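Local coordinates for SWD1-like protein (Myceliophthora thermophila, PDB 6E29) that probably serves as the WD-repeat beta-propeller subunit of COMPASS, the histone H3 methyltransferase complex, here represented by its propeller domain, at residues R237-P245 against I257-Q266; N275-Y285 against E316-H325. All coordinates share one frame; numbering follows the deposited sequence.

Interaction 1 of 2, residues R237-P245 against I257-Q266; sequences RIIRTFIVP and IQLPLEHKFQ
Strands 239-243 and 261-265 run antiparallel, their axes 4.4 Å apart at closest and 161° between their directions, joined by backbone bonds such as F265 N to I239 O (2.7 Å) and I243 N to P260 O. They are the third and outermost strands of a four-stranded propeller blade, the outer one interrupted by a classic beta bulge that sets E262 and H263 opposite T241 alone. The T241 hydroxyl bonds to both bulge residues. With chi1 at 52°, OG1 sits between the backbone N and the carbonyl carbon, where it gives its proton to E262 OE2 at 2.9 Å, meeting the anti lone pair, and accepts a bent bond from H263 N at 3.1 Å. E262 reaches it on an extended chain, and its other oxygen, OE1, forms a salt bridge with R301 of the next blade. With an alanine in place of E262 the carboxylate is gone, and T241 OG1 is likely to lack its acceptor and R301 a charged partner. T241 CG2, anti to the carbonyl carbon, meets the edge of the F265 ring in plane, while F265 also packs on W299 and V286. On the reverse side of the sheet, the R240 guanidinium, salt-bridged to D236, lies with one face over I238 CG2. At the bulge the F242 ring slips under L261, whose CD1 stands 4.1 Å from the ring centroid, over the face but offset toward the rim. L259 crosses F242 at about a right angle, and its carbonyl O lies at the ring edge, 3.3 Å from F242 CD1.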
loop_
_atom_site.group_PDB
_atom_site.type_symbol
_atom_site.label_atom_id
_atom_site.label_comp_id
_atom_site.label_asym_id
_atom_site.label_seq_id
_atom_site.Cartn_x
_atom_site.Cartn_y
_atom_site.Cartn_z
ATOM N N ARG B 237 -0.978 17.095 2.239
ATOM C CA ARG B 237 -2.198 17.458 1.526
ATOM C C ARG B 237 -2.034 17.366 0.020
ATOM O O ARG B 237 -2.867 17.876 -0.731
ATOM C CB ARG B 237 -2.700 18.877 1.905
ATOM C CG ARG B 237 -3.073 19.018 3.382
ATOM C CD ARG B 237 -3.281 20.433 3.875
ATOM N NE ARG B 237 -3.771 20.346 5.251
ATOM C CZ ARG B 237 -3.006 20.059 6.313
ATOM N NH1 ARG B 237 -1.695 19.829 6.180
ATOM N NH2 ARG B 237 -3.552 19.989 7.520
ATOM N N ILE B 238 -0.948 16.768 -0.454
ATOM C CA ILE B 238 -0.672 16.722 -1.875
ATOM C C ILE B 238 -0.482 15.277 -2.284
ATOM O O ILE B 238 0.296 14.559 -1.659
ATOM C CB ILE B 238 0.570 17.547 -2.232
ATOM C CG1 ILE B 238 0.299 19.001 -1.848
ATOM C CG2 ILE B 238 0.855 17.426 -3.715
ATOM C CD1 ILE B 238 1.556 19.888 -1.945
ATOM N N ILE B 239 -1.197 14.857 -3.328
ATOM C CA ILE B 239 -1.014 13.552 -3.948
ATOM C C ILE B 239 -0.082 13.739 -5.136
ATOM O O ILE B 239 -0.143 14.767 -5.831
ATOM C CB ILE B 239 -2.363 12.941 -4.368
ATOM C CG1 ILE B 239 -3.282 12.815 -3.162
ATOM C CG2 ILE B 239 -2.125 11.523 -4.982
ATOM C CD1 ILE B 239 -4.822 12.577 -3.549
ATOM N N ARG B 240 0.827 12.780 -5.339
ATOM C CA ARG B 240 1.844 12.933 -6.378
ATOM C C ARG B 240 1.990 11.646 -7.151
ATOM O O ARG B 240 1.929 10.565 -6.555
ATOM C CB ARG B 240 3.217 13.241 -5.783
ATOM C CG ARG B 240 3.188 14.627 -5.050
ATOM C CD ARG B 240 4.507 14.818 -4.301
ATOM N NE ARG B 240 4.625 16.108 -3.610
ATOM C CZ ARG B 240 4.239 16.344 -2.364
ATOM N NH1 ARG B 240 3.672 15.385 -1.615
ATOM N NH2 ARG B 240 4.419 17.567 -1.853
ATOM N N THR B 241 2.212 11.777 -8.453
ATOM C CA THR B 241 2.631 10.666 -9.292
ATOM C C THR B 241 4.034 10.943 -9.800
ATOM O O THR B 241 4.411 12.096 -10.044
ATOM C CB THR B 241 1.687 10.444 -10.454
ATOM O OG1 THR B 241 1.493 11.680 -11.174
ATOM C CG2 THR B 241 0.324 9.914 -9.901
ATOM N N PHE B 242 4.807 9.884 -9.942
ATOM C CA PHE B 242 6.174 9.989 -10.432
ATOM C C PHE B 242 6.423 8.954 -11.504
ATOM O O PHE B 242 5.824 7.871 -11.494
ATOM C CB PHE B 242 7.219 9.758 -9.356
ATOM C CG PHE B 242 7.151 10.705 -8.231
ATOM C CD1 PHE B 242 8.050 11.767 -8.131
ATOM C CD2 PHE B 242 6.200 10.502 -7.232
ATOM C CE1 PHE B 242 7.944 12.654 -7.061
ATOM C CE2 PHE B 242 6.092 11.357 -6.195
ATOM C CZ PHE B 242 6.992 12.447 -6.096
ATOM N N ILE B 243 7.382 9.282 -12.381
ATOM C CA ILE B 243 7.842 8.395 -13.453
ATOM C C ILE B 243 8.964 7.530 -12.901
ATOM O O ILE B 243 9.994 8.056 -12.497
ATOM C CB ILE B 243 8.336 9.206 -14.659
ATOM C CG1 ILE B 243 7.275 10.236 -15.068
ATOM C CG2 ILE B 243 8.663 8.280 -15.803
ATOM C CD1 ILE B 243 5.904 9.615 -15.315
ATOM N N VAL B 244 8.778 6.220 -12.882
ATOM C CA VAL B 244 9.738 5.361 -12.164
ATOM C C VAL B 244 10.936 5.140 -13.033
ATOM O O VAL B 244 10.791 4.945 -14.256
ATOM C CB VAL B 244 9.058 4.038 -11.768
ATOM C CG1 VAL B 244 10.082 3.002 -11.361
ATOM C CG2 VAL B 244 8.030 4.235 -10.630
ATOM N N PRO B 245 12.171 5.201 -12.504
ATOM C CA PRO B 245 13.352 5.052 -13.351
ATOM C C PRO B 245 13.531 3.624 -13.841
ATOM O O PRO B 245 12.928 2.650 -13.371
ATOM C CB PRO B 245 14.518 5.473 -12.456
ATOM C CG PRO B 245 14.042 5.154 -11.086
ATOM C CD PRO B 245 12.546 5.492 -11.105
ATOM N N ILE B 257 20.221 8.365 -11.542
ATOM C CA ILE B 257 18.855 7.936 -11.231
ATOM C C ILE B 257 18.051 9.179 -10.930
ATOM O O ILE B 257 18.458 10.013 -10.112
ATOM C CB ILE B 257 18.794 6.954 -10.047
ATOM C CG1 ILE B 257 19.233 5.564 -10.479
ATOM C CG2 ILE B 257 17.346 6.839 -9.536
ATOM C CD1 ILE B 257 19.113 4.505 -9.399
ATOM N N GLN B 258 16.919 9.316 -11.596
ATOM C CA GLN B 258 15.987 10.386 -11.294
ATOM C C GLN B 258 14.612 9.797 -11.069
ATOM O O GLN B 258 14.293 8.708 -11.553
ATOM C CB GLN B 258 15.966 11.444 -12.405
ATOM C CG GLN B 258 17.281 12.253 -12.435
ATOM C CD GLN B 258 17.513 12.957 -13.758
ATOM O OE1 GLN B 258 16.611 13.021 -14.608
ATOM N NE2 GLN B 258 18.746 13.451 -13.966
ATOM N N LEU B 259 13.806 10.533 -10.304
ATOM C CA LEU B 259 12.428 10.155 -10.004
ATOM C C LEU B 259 11.549 11.369 -10.296
ATOM O O LEU B 259 11.100 12.071 -9.386
ATOM C CB LEU B 259 12.320 9.672 -8.562
ATOM C CG LEU B 259 10.975 9.063 -8.203
ATOM C CD1 LEU B 259 10.614 7.890 -9.129
ATOM C CD2 LEU B 259 10.978 8.661 -6.716
ATOM N N PRO B 260 11.314 11.664 -11.565
ATOM C CA PRO B 260 10.693 12.950 -11.898
ATOM C C PRO B 260 9.213 12.988 -11.540
ATOM O O PRO B 260 8.468 12.007 -11.673
ATOM C CB PRO B 260 10.949 13.089 -13.407
ATOM C CG PRO B 260 11.133 11.677 -13.880
ATOM C CD PRO B 260 11.750 10.907 -12.756
ATOM N N LEU B 261 8.806 14.120 -10.989
ATOM C CA LEU B 261 7.396 14.315 -10.658
ATOM C C LEU B 261 6.562 14.427 -11.930
ATOM O O LEU B 261 6.895 15.183 -12.849
ATOM C CB LEU B 261 7.248 15.580 -9.818
ATOM C CG LEU B 261 5.852 16.039 -9.471
ATOM C CD1 LEU B 261 5.316 15.063 -8.480
ATOM C CD2 LEU B 261 5.957 17.459 -8.886
ATOM N N GLU B 262 5.451 13.714 -11.968
ATOM C CA GLU B 262 4.522 13.813 -13.086
ATOM C C GLU B 262 3.415 14.829 -12.796
ATOM O O GLU B 262 3.363 15.885 -13.424
ATOM C CB GLU B 262 3.923 12.444 -13.397
ATOM C CG GLU B 262 3.030 12.523 -14.659
ATOM C CD GLU B 262 2.236 11.252 -14.911
ATOM O OE1 GLU B 262 2.303 10.692 -16.048
ATOM O OE2 GLU B 262 1.556 10.845 -13.947
ATOM N N HIS B 263 2.526 14.532 -11.853
ATOM C CA HIS B 263 1.451 15.436 -11.463
ATOM C C HIS B 263 1.384 15.579 -9.949
ATOM O O HIS B 263 1.698 14.647 -9.204
ATOM C CB HIS B 263 0.068 14.947 -11.943
ATOM C CG HIS B 263 -0.110 14.984 -13.423
ATOM N ND1 HIS B 263 0.044 16.126 -14.166
ATOM C CD2 HIS B 263 -0.377 13.994 -14.305
ATOM C CE1 HIS B 263 -0.150 15.851 -15.443
ATOM N NE2 HIS B 263 -0.410 14.563 -15.552
ATOM N N LYS B 264 0.906 16.744 -9.509
ATOM C CA LYS B 264 0.457 16.992 -8.138
ATOM C C LYS B 264 -1.058 17.104 -8.170
ATOM O O LYS B 264 -1.605 17.818 -9.024
ATOM C CB LYS B 264 1.013 18.303 -7.577
ATOM C CG LYS B 264 2.438 18.262 -7.065
ATOM C CD LYS B 264 2.894 19.618 -6.616
ATOM C CE LYS B 264 2.848 20.605 -7.756
ATOM N NZ LYS B 264 3.259 21.957 -7.242
ATOM N N PHE B 265 -1.735 16.466 -7.225
ATOM C CA PHE B 265 -3.191 16.579 -7.130
ATOM C C PHE B 265 -3.532 17.081 -5.740
ATOM O O PHE B 265 -3.044 16.529 -4.746
ATOM C CB PHE B 265 -3.889 15.249 -7.372
ATOM C CG PHE B 265 -3.493 14.568 -8.627
ATOM C CD1 PHE B 265 -4.099 14.896 -9.820
ATOM C CD2 PHE B 265 -2.505 13.570 -8.618
ATOM C CE1 PHE B 265 -3.723 14.248 -10.999
ATOM C CE2 PHE B 265 -2.148 12.921 -9.791
ATOM C CZ PHE B 265 -2.789 13.256 -10.977
ATOM N N GLN B 266 -4.349 18.139 -5.659
ATOM C CA GLN B 266 -4.561 18.773 -4.362
ATOM C C GLN B 266 -5.801 19.653 -4.454
ATOM O O GLN B 266 -6.330 19.894 -5.539
ATOM C CB GLN B 266 -3.359 19.618 -3.921
ATOM C CG GLN B 266 -3.082 20.774 -4.819
ATOM C CD GLN B 266 -1.800 21.450 -4.459
ATOM O OE1 GLN B 266 -1.527 21.721 -3.277
ATOM N NE2 GLN B 266 -0.970 21.702 -5.467
#

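Interaction 2 of 2, residues N275-Y285 against E316-H325; sequences NHVAFSATGEY and EQGVIEWHPH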
loop_
_atom_site.group_PDB
_atom_site.type_symbol
_atom_site.label_atom_id
_atom_site.label_comp_id
_atom_site.label_asym_id
_atom_site.label_seq_id
_atom_site.Cartn_x
_atom_site.Cartn_y
_atom_site.Cartn_z
ATOM N N ASN B 275 -7.113 10.549 2.541
ATOM C CA ASN B 275 -7.033 9.424 3.444
ATOM C C ASN B 275 -6.322 8.247 2.759
ATOM O O ASN B 275 -5.282 7.778 3.230
ATOM C CB ASN B 275 -8.445 9.072 3.876
ATOM C CG ASN B 275 -8.481 8.372 5.141
ATOM O OD1 ASN B 275 -7.483 7.785 5.554
ATOM N ND2 ASN B 275 -9.634 8.369 5.772
ATOM N N HIS B 276 -6.861 7.785 1.629
ATOM C CA HIS B 276 -6.256 6.727 0.840
ATOM C C HIS B 276 -6.365 7.099 -0.630
ATOM O O HIS B 276 -7.210 7.904 -1.021
ATOM C CB HIS B 276 -6.930 5.369 1.159
ATOM C CG HIS B 276 -6.458 4.784 2.450
ATOM N ND1 HIS B 276 -7.150 4.893 3.636
ATOM C CD2 HIS B 276 -5.284 4.181 2.756
ATOM C CE1 HIS B 276 -6.446 4.336 4.610
ATOM N NE2 HIS B 276 -5.303 3.911 4.107
ATOM N N VAL B 277 -5.499 6.500 -1.452
ATOM C CA VAL B 277 -5.474 6.795 -2.876
ATOM C C VAL B 277 -5.333 5.484 -3.628
ATOM O O VAL B 277 -4.875 4.484 -3.069
ATOM C CB VAL B 277 -4.310 7.709 -3.269
ATOM C CG1 VAL B 277 -4.537 9.108 -2.541
ATOM C CG2 VAL B 277 -2.932 7.057 -2.837
ATOM N N ALA B 278 -5.693 5.526 -4.919
ATOM C CA ALA B 278 -5.647 4.344 -5.785
ATOM C C ALA B 278 -5.575 4.721 -7.265
ATOM O O ALA B 278 -6.200 5.684 -7.706
ATOM C CB ALA B 278 -6.860 3.438 -5.538
ATOM N N PHE B 279 -4.856 3.901 -8.036
ATOM C CA PHE B 279 -4.809 3.966 -9.483
ATOM C C PHE B 279 -5.923 3.120 -10.058
ATOM O O PHE B 279 -6.103 1.975 -9.627
ATOM C CB PHE B 279 -3.528 3.326 -10.018
ATOM C CG PHE B 279 -2.288 4.252 -10.075
ATOM C CD1 PHE B 279 -2.344 5.489 -10.654
ATOM C CD2 PHE B 279 -1.056 3.756 -9.639
ATOM C CE1 PHE B 279 -1.193 6.313 -10.761
ATOM C CE2 PHE B 279 0.127 4.562 -9.708
ATOM C CZ PHE B 279 0.051 5.843 -10.296
ATOM N N SER B 280 -6.500 3.581 -11.170
ATOM C CA SER B 280 -7.450 2.751 -11.904
ATOM C C SER B 280 -6.692 1.670 -12.685
ATOM O O SER B 280 -5.456 1.665 -12.753
ATOM C CB SER B 280 -8.322 3.604 -12.833
ATOM O OG SER B 280 -7.557 4.142 -13.926
ATOM N N ALA B 281 -7.448 0.780 -13.324
ATOM C CA ALA B 281 -6.897 -0.430 -13.956
ATOM C C ALA B 281 -5.745 -0.119 -14.903
ATOM O O ALA B 281 -4.729 -0.840 -14.917
ATOM C CB ALA B 281 -8.014 -1.142 -14.746
ATOM N N THR B 282 -5.936 0.860 -15.789
ATOM C CA THR B 282 -4.918 1.226 -16.773
ATOM C C THR B 282 -4.010 2.333 -16.274
ATOM O O THR B 282 -3.120 2.756 -17.012
ATOM C CB THR B 282 -5.508 1.692 -18.081
ATOM O OG1 THR B 282 -6.163 2.958 -17.860
ATOM C CG2 THR B 282 -6.554 0.688 -18.611
ATOM N N GLY B 283 -4.264 2.841 -15.093
ATOM C CA GLY B 283 -3.502 3.977 -14.631
ATOM C C GLY B 283 -4.026 5.306 -15.110
ATOM O O GLY B 283 -3.451 6.352 -14.773
ATOM N N GLU B 284 -5.107 5.308 -15.865
ATOM C CA GLU B 284 -5.645 6.570 -16.362
ATOM C C GLU B 284 -6.062 7.507 -15.234
ATOM O O GLU B 284 -5.907 8.729 -15.351
ATOM C CB GLU B 284 -6.852 6.313 -17.231
ATOM C CG GLU B 284 -7.343 7.634 -17.866
ATOM C CD GLU B 284 -8.494 7.480 -18.825
ATOM O OE1 GLU B 284 -9.165 6.405 -18.908
ATOM O OE2 GLU B 284 -8.737 8.480 -19.531
ATOM N N TYR B 285 -6.700 6.978 -14.194
ATOM C CA TYR B 285 -7.286 7.824 -13.156
ATOM C C TYR B 285 -6.580 7.593 -11.832
ATOM O O TYR B 285 -6.120 6.491 -11.528
ATOM C CB TYR B 285 -8.773 7.529 -12.931
ATOM C CG TYR B 285 -9.599 7.718 -14.157
ATOM C CD1 TYR B 285 -9.768 8.974 -14.712
ATOM C CD2 TYR B 285 -10.189 6.640 -14.772
ATOM C CE1 TYR B 285 -10.563 9.156 -15.897
ATOM C CE2 TYR B 285 -10.955 6.793 -15.918
ATOM C CZ TYR B 285 -11.138 8.052 -16.480
ATOM O OH TYR B 285 -11.893 8.197 -17.631
ATOM N N GLU B 316 -17.822 9.415 5.747
ATOM C CA GLU B 316 -16.396 9.451 5.458
ATOM C C GLU B 316 -15.918 8.092 4.934
ATOM O O GLU B 316 -16.267 7.043 5.478
ATOM C CB GLU B 316 -15.628 9.831 6.733
ATOM C CG GLU B 316 -14.194 10.280 6.444
ATOM C CD GLU B 316 -13.441 10.783 7.675
ATOM O OE1 GLU B 316 -12.170 10.800 7.647
ATOM O OE2 GLU B 316 -14.126 11.159 8.667
ATOM N N GLN B 317 -15.089 8.115 3.875
ATOM C CA GLN B 317 -14.583 6.898 3.253
ATOM C C GLN B 317 -13.103 6.696 3.601
ATOM O O GLN B 317 -12.341 7.655 3.737
ATOM C CB GLN B 317 -14.733 6.961 1.728
ATOM C CG GLN B 317 -16.165 7.273 1.292
ATOM C CD GLN B 317 -17.077 6.092 1.532
ATOM O OE1 GLN B 317 -16.637 4.949 1.504
ATOM N NE2 GLN B 317 -18.343 6.360 1.773
ATOM N N GLY B 318 -12.700 5.434 3.733
ATOM C CA GLY B 318 -11.326 5.094 4.029
ATOM C C GLY B 318 -10.607 4.493 2.849
ATOM O O GLY B 318 -10.294 5.182 1.865
ATOM N N VAL B 319 -10.293 3.192 2.945
ATOM C CA VAL B 319 -9.488 2.554 1.893
ATOM C C VAL B 319 -10.305 2.478 0.628
ATOM O O VAL B 319 -11.482 2.096 0.673
ATOM C CB VAL B 319 -9.044 1.148 2.327
ATOM C CG1 VAL B 319 -8.650 0.263 1.111
ATOM C CG2 VAL B 319 -7.860 1.267 3.307
ATOM N N ILE B 320 -9.668 2.736 -0.533
ATOM C CA ILE B 320 -10.377 2.585 -1.805
ATOM C C ILE B 320 -9.530 1.724 -2.731
ATOM O O ILE B 320 -8.310 1.671 -2.610
ATOM C CB ILE B 320 -10.699 3.958 -2.460
ATOM C CG1 ILE B 320 -9.386 4.680 -2.759
ATOM C CG2 ILE B 320 -11.611 4.805 -1.496
ATOM C CD1 ILE B 320 -9.585 5.991 -3.423
ATOM N N GLU B 321 -10.178 1.081 -3.694
ATOM C CA GLU B 321 -9.466 0.201 -4.620
ATOM C C GLU B 321 -10.239 0.145 -5.917
ATOM O O GLU B 321 -11.467 0.005 -5.890
ATOM C CB GLU B 321 -9.358 -1.233 -4.097
ATOM C CG GLU B 321 -8.383 -1.369 -2.978
ATOM C CD GLU B 321 -6.961 -1.081 -3.439
ATOM O OE1 GLU B 321 -6.566 -1.517 -4.556
ATOM O OE2 GLU B 321 -6.261 -0.392 -2.684
ATOM N N TRP B 322 -9.551 0.259 -7.045
ATOM C CA TRP B 322 -10.202 0.046 -8.329
ATOM C C TRP B 322 -10.146 -1.421 -8.755
ATOM O O TRP B 322 -9.157 -2.121 -8.481
ATOM C CB TRP B 322 -9.500 0.849 -9.422
ATOM C CG TRP B 322 -9.604 2.358 -9.331
ATOM C CD1 TRP B 322 -8.800 3.202 -8.597
ATOM C CD2 TRP B 322 -10.502 3.196 -10.067
ATOM N NE1 TRP B 322 -9.147 4.520 -8.848
ATOM C CE2 TRP B 322 -10.170 4.535 -9.758
ATOM C CE3 TRP B 322 -11.532 2.950 -10.980
ATOM C CZ2 TRP B 322 -10.853 5.607 -10.302
ATOM C CZ3 TRP B 322 -12.208 4.026 -11.516
ATOM C CH2 TRP B 322 -11.862 5.324 -11.179
ATOM N N HIS B 323 -11.141 -1.831 -9.546
ATOM C CA HIS B 323 -11.119 -3.166 -10.169
ATOM C C HIS B 323 -9.968 -3.252 -11.194
ATOM O O HIS B 323 -9.634 -2.254 -11.843
ATOM C CB HIS B 323 -12.476 -3.407 -10.840
ATOM C CG HIS B 323 -12.677 -4.814 -11.298
ATOM N ND1 HIS B 323 -12.346 -5.237 -12.568
ATOM C CD2 HIS B 323 -13.167 -5.900 -10.646
ATOM C CE1 HIS B 323 -12.644 -6.528 -12.686
ATOM N NE2 HIS B 323 -13.124 -6.953 -11.531
ATOM N N PRO B 324 -9.316 -4.421 -11.347
ATOM C CA PRO B 324 -8.139 -4.485 -12.248
ATOM C C PRO B 324 -8.463 -4.470 -13.728
ATOM O O PRO B 324 -7.514 -4.420 -14.551
ATOM C CB PRO B 324 -7.471 -5.831 -11.886
ATOM C CG PRO B 324 -8.647 -6.671 -11.310
ATOM C CD PRO B 324 -9.485 -5.651 -10.558
ATOM N N HIS B 325 -9.740 -4.575 -14.121
ATOM C CA HIS B 325 -10.063 -4.652 -15.545
ATOM C C HIS B 325 -11.165 -3.672 -15.927
ATOM O O HIS B 325 -11.225 -3.228 -17.079
ATOM C CB HIS B 325 -10.478 -6.070 -15.975
ATOM C CG HIS B 325 -9.337 -7.038 -15.913
ATOM N ND1 HIS B 325 -8.309 -7.007 -16.835
ATOM C CD2 HIS B 325 -9.016 -8.007 -15.015
ATOM C CE1 HIS B 325 -7.412 -7.932 -16.522
ATOM N NE2 HIS B 325 -7.806 -8.542 -15.414
HETATM O O HOH W 1 -6.645 0.196 -7.095
HETATM O O HOH W 2 -10.135 0.491 -12.880
#
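Aliphatic-to-ring contacts carry most of this interface. S280 lies across one face of the W322 indole, with CA 3.5 Å from the centroid of the five-membered ring and CB packed nearer the fusion bond. CG of W322 is anti to its carbonyl carbon (chi1 -67°), which turns the indole toward S280 and brings CD1 within 3.6 Å of A278 CB. The Y285 ring is nearly parallel to the six-membered ring of W322 but slid aside, so it is mainly Y285 CB that touches, at CZ2. Strands 276-279 and 317-322 are the innermost strands of adjacent beta-propeller blades, running side by side 7° from parallel around the central channel. Direct polar links are few: W322 NE1 gives A278 O a weak, bent bond of 3.4 Å. Water does more. One molecule accepts from W322 N and donates to F279 O and to E321 OE1, a carboxylate oxygen also salt-bridged to R222; a second accepts from A281 N, 2.7 Å away, and donates to H323 O.

Interaction 1 holds two neighbouring strands within one blade, at its outer side, whereas interaction 2 joins the inner strands of the two blades that follow, and is the more buried. Their centres lie about 17 Å apart, and they follow in series along the chain, strand 261-265 leading into strand 274-279. Backbone hydrogen bonding dominates in 237-245 against 257-266; between 275-285 and 316-325 the strands meet through side chains and bridging waters. The two also touch where blades pack: I239 CD1 lies 3.6 Å from V277 CG1, and T241 CG2 meets F279 CE1. R301 adds a polar tie, pairing with E262 of interaction 1 and with G283 O of interaction 2.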